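Long-range contact in L-lysine 6-monooxygenase involved in desferrioxamine biosynthesis (Erwinia amylovora CFBP1430, PDB 5O8R), which hydroxylates the side-chain amino group of L-lysine with FAD and NADPH, a step in making the siderophore desferrioxamine: residues A[163-168]-A[176-181]. Residues are numbered along the deposited sequence; the frame is centred on the assembly and turned at random.
Sequences AWSPAC and FVHSSE. With NAP (NADP nicotinamide-adenine-dinucleotide phosphate), chain D.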
loop_
_atom_site.group_PDB
_atom_site.type_symbol
_atom_site.label_atom_id
_atom_site.label_comp_id
_atom_site.label_asym_id
_atom_site.label_seq_id
_atom_site.Cartn_x
_atom_site.Cartn_y
_atom_site.Cartn_z
ATOM N N ALA A 163 2.141 -34.713 -7.762
ATOM C CA ALA A 163 3.278 -34.256 -6.997
ATOM C C ALA A 163 4.549 -34.816 -7.598
ATOM O O ALA A 163 4.576 -35.979 -7.906
ATOM C CB ALA A 163 3.110 -34.691 -5.556
ATOM N N TRP A 164 5.576 -33.981 -7.786
ATOM C CA TRP A 164 6.792 -34.350 -8.515
ATOM C C TRP A 164 8.089 -33.926 -7.813
ATOM O O TRP A 164 8.140 -32.857 -7.177
ATOM C CB TRP A 164 6.723 -33.714 -9.869
ATOM C CG TRP A 164 7.865 -33.991 -10.776
ATOM C CD1 TRP A 164 7.919 -34.939 -11.744
ATOM C CD2 TRP A 164 9.099 -33.262 -10.854
ATOM N NE1 TRP A 164 9.114 -34.871 -12.405
ATOM C CE2 TRP A 164 9.857 -33.846 -11.889
ATOM C CE3 TRP A 164 9.637 -32.172 -10.146
ATOM C CZ2 TRP A 164 11.135 -33.401 -12.230
ATOM C CZ3 TRP A 164 10.900 -31.715 -10.494
ATOM C CH2 TRP A 164 11.640 -32.335 -11.530
ATOM N N SER A 165 9.120 -34.786 -7.953
ATOM C CA SER A 165 10.468 -34.599 -7.376
ATOM C C SER A 165 11.475 -34.894 -8.439
ATOM O O SER A 165 11.172 -35.622 -9.344
ATOM C CB SER A 165 10.732 -35.570 -6.233
ATOM O OG SER A 165 9.612 -35.670 -5.371
ATOM N N PRO A 166 12.697 -34.357 -8.336
ATOM C CA PRO A 166 13.658 -34.649 -9.424
ATOM C C PRO A 166 13.982 -36.097 -9.437
ATOM O O PRO A 166 14.013 -36.702 -8.374
ATOM C CB PRO A 166 14.911 -33.868 -9.033
ATOM C CG PRO A 166 14.457 -32.891 -8.001
ATOM C CD PRO A 166 13.262 -33.469 -7.309
ATOM N N ALA A 167 14.223 -36.630 -10.628
ATOM C CA ALA A 167 14.488 -38.059 -10.841
ATOM C C ALA A 167 15.456 -38.616 -9.814
ATOM O O ALA A 167 15.162 -39.588 -9.091
ATOM C CB ALA A 167 15.067 -38.257 -12.236
ATOM N N CYS A 168 16.585 -37.923 -9.704
ATOM C CA CYS A 168 17.645 -38.315 -8.804
ATOM C C CYS A 168 17.205 -38.555 -7.323
ATOM O O CYS A 168 17.990 -39.035 -6.531
ATOM C CB CYS A 168 18.752 -37.269 -8.879
ATOM S SG CYS A 168 18.457 -35.901 -7.761
ATOM N N PHE A 176 12.696 -37.766 2.640
ATOM C CA PHE A 176 12.345 -36.387 2.311
ATOM C C PHE A 176 10.859 -36.249 2.141
ATOM O O PHE A 176 10.219 -37.213 1.820
ATOM C CB PHE A 176 13.052 -35.897 1.056
ATOM C CG PHE A 176 12.406 -36.303 -0.230
ATOM C CD1 PHE A 176 11.171 -35.817 -0.592
ATOM C CD2 PHE A 176 13.106 -37.083 -1.136
ATOM C CE1 PHE A 176 10.611 -36.159 -1.798
ATOM C CE2 PHE A 176 12.573 -37.416 -2.365
ATOM C CZ PHE A 176 11.314 -36.957 -2.699
ATOM N N VAL A 177 10.331 -35.033 2.292
ATOM C CA VAL A 177 8.895 -34.786 2.240
ATOM C C VAL A 177 8.602 -33.771 1.161
ATOM O O VAL A 177 9.158 -32.696 1.157
ATOM C CB VAL A 177 8.299 -34.420 3.631
ATOM C CG1 VAL A 177 9.202 -34.882 4.745
ATOM C CG2 VAL A 177 7.997 -32.950 3.817
ATOM N N HIS A 178 7.758 -34.138 0.203
ATOM C CA HIS A 178 7.347 -33.207 -0.854
ATOM C C HIS A 178 6.421 -32.184 -0.235
ATOM O O HIS A 178 5.911 -32.366 0.878
ATOM C CB HIS A 178 6.671 -33.944 -1.984
ATOM C CG HIS A 178 6.229 -33.081 -3.126
ATOM N ND1 HIS A 178 4.994 -32.457 -3.149
ATOM C CD2 HIS A 178 6.831 -32.790 -4.312
ATOM C CE1 HIS A 178 4.865 -31.803 -4.295
ATOM N NE2 HIS A 178 5.965 -31.988 -5.017
ATOM N N SER A 179 6.278 -31.066 -0.916
ATOM C CA SER A 179 5.631 -29.942 -0.315
ATOM C C SER A 179 4.213 -30.304 0.053
ATOM O O SER A 179 3.724 -29.870 1.107
ATOM C CB SER A 179 5.756 -28.724 -1.208
ATOM O OG SER A 179 5.338 -28.987 -2.523
ATOM N N SER A 180 3.593 -31.172 -0.762
ATOM C CA SER A 180 2.237 -31.675 -0.492
ATOM C C SER A 180 2.113 -32.382 0.826
ATOM O O SER A 180 1.045 -32.420 1.387
ATOM C CB SER A 180 1.738 -32.600 -1.595
ATOM O OG SER A 180 2.809 -33.265 -2.192
ATOM N N GLU A 181 3.195 -32.927 1.337
ATOM C CA GLU A 181 3.146 -33.686 2.577
ATOM C C GLU A 181 3.574 -32.865 3.791
ATOM O O GLU A 181 3.663 -33.392 4.879
ATOM C CB GLU A 181 4.045 -34.919 2.413
ATOM C CG GLU A 181 3.759 -35.728 1.142
ATOM C CD GLU A 181 4.716 -36.891 0.954
ATOM O OE1 GLU A 181 4.377 -38.045 1.356
ATOM O OE2 GLU A 181 5.812 -36.633 0.419
HETATM P PA NAP D . 6.880 -24.606 -9.152
HETATM O O1A NAP D . 6.658 -25.566 -10.342
HETATM O O2A NAP D . 7.070 -23.093 -9.364
HETATM O O5B NAP D . 8.056 -25.110 -8.169
HETATM C C5B NAP D . 9.211 -25.657 -8.785
HETATM C C4B NAP D . 10.462 -25.055 -8.207
HETATM O O4B NAP D . 11.252 -26.214 -8.060
HETATM C C3B NAP D . 11.143 -24.040 -9.154
HETATM O O3B NAP D . 11.820 -22.923 -8.492
HETATM C C2B NAP D . 12.038 -25.009 -9.920
HETATM O O2B NAP D . 13.137 -24.384 -10.620
HETATM C C1B NAP D . 12.429 -25.956 -8.786
HETATM N N9A NAP D . 13.117 -27.197 -9.227
HETATM C C8A NAP D . 12.729 -28.201 -10.068
HETATM N N7A NAP D . 13.748 -29.119 -10.195
HETATM C C5A NAP D . 14.754 -28.682 -9.424
HETATM C C6A NAP D . 16.102 -29.116 -9.088
HETATM N N6A NAP D . 16.506 -30.250 -9.627
HETATM N N1A NAP D . 16.883 -28.377 -8.256
HETATM C C2A NAP D . 16.442 -27.222 -7.683
HETATM N N3A NAP D . 15.200 -26.728 -7.934
HETATM C C4A NAP D . 14.350 -27.415 -8.786
HETATM O O3 NAP D . 5.546 -24.928 -8.295
HETATM P PN NAP D . 5.180 -24.780 -6.733
HETATM O O1N NAP D . 4.556 -26.095 -6.374
HETATM O O2N NAP D . 6.389 -24.246 -5.882
HETATM O O5D NAP D . 3.901 -23.770 -6.859
HETATM C C5D NAP D . 3.614 -22.953 -8.020
HETATM C C4D NAP D . 2.824 -23.709 -9.105
HETATM O O4D NAP D . 1.564 -23.951 -8.506
HETATM C C3D NAP D . 2.627 -22.924 -10.428
HETATM O O3D NAP D . 2.874 -23.639 -11.671
HETATM C C2D NAP D . 1.199 -22.424 -10.355
HETATM O O2D NAP D . 0.405 -22.835 -11.482
HETATM C C1D NAP D . 0.643 -22.996 -9.031
HETATM N N1N NAP D . 0.283 -22.026 -7.971
HETATM C C2N NAP D . 0.244 -22.461 -6.676
HETATM C C3N NAP D . -0.153 -21.573 -5.665
HETATM C C7N NAP D . -0.211 -21.956 -4.226
HETATM O O7N NAP D . -1.132 -21.482 -3.531
HETATM N N7N NAP D . 0.765 -22.762 -3.793
HETATM C C4N NAP D . -0.504 -20.260 -5.979
HETATM C C5N NAP D . -0.454 -19.840 -7.304
HETATM C C6N NAP D . -0.071 -20.745 -8.286
HETATM P P2B NAP D . 12.918 -23.615 -12.027
HETATM O O1X NAP D . 14.303 -23.634 -12.679
HETATM O O2X NAP D . 12.382 -22.234 -11.663
HETATM O O3X NAP D . 11.864 -24.447 -12.734
#
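The run from A163 to S165 passes 176-181 in nearly the reverse direction, the two courses 152° apart; A163 CA lies 7.1 Å from S180 CA and S165 CA 7.4 Å from H178 CA. H178, F176 and S180 meet A163, W164 and S165 between the two backbones. H178 reaches across with CG anti to its backbone N (chi1 -179°), which lays the imidazole beside the chain at 163-164. One face takes a CH-pi contact from A163 CB, 3.8 Å from the ring centroid, while W164 O lies at the ring edge, 3.2 Å from H178 CD2. The ring is held on both nitrogens: H178 ND1 accepts a nearly straight bond from S180 N (3.1 Å), which stands 29° out of the ring plane, and H178 NE2 bonds to G341 O. Farther along, S165 OG approaches F176 obliquely, 3.4 Å from F176 CZ. W164 points its CB away from 176-181, and its indole runs on to the cofactor, with W164 CZ3 3.9 Å from N7A of the NADP adenine. Strand 177-178 is an outer strand of the five-stranded parallel sheet of the NADP-binding domain, parallel to 335-338; Y342 of strand 342-343 meets the H178 ring edge-to-face, and helix 182-190 packs on V177.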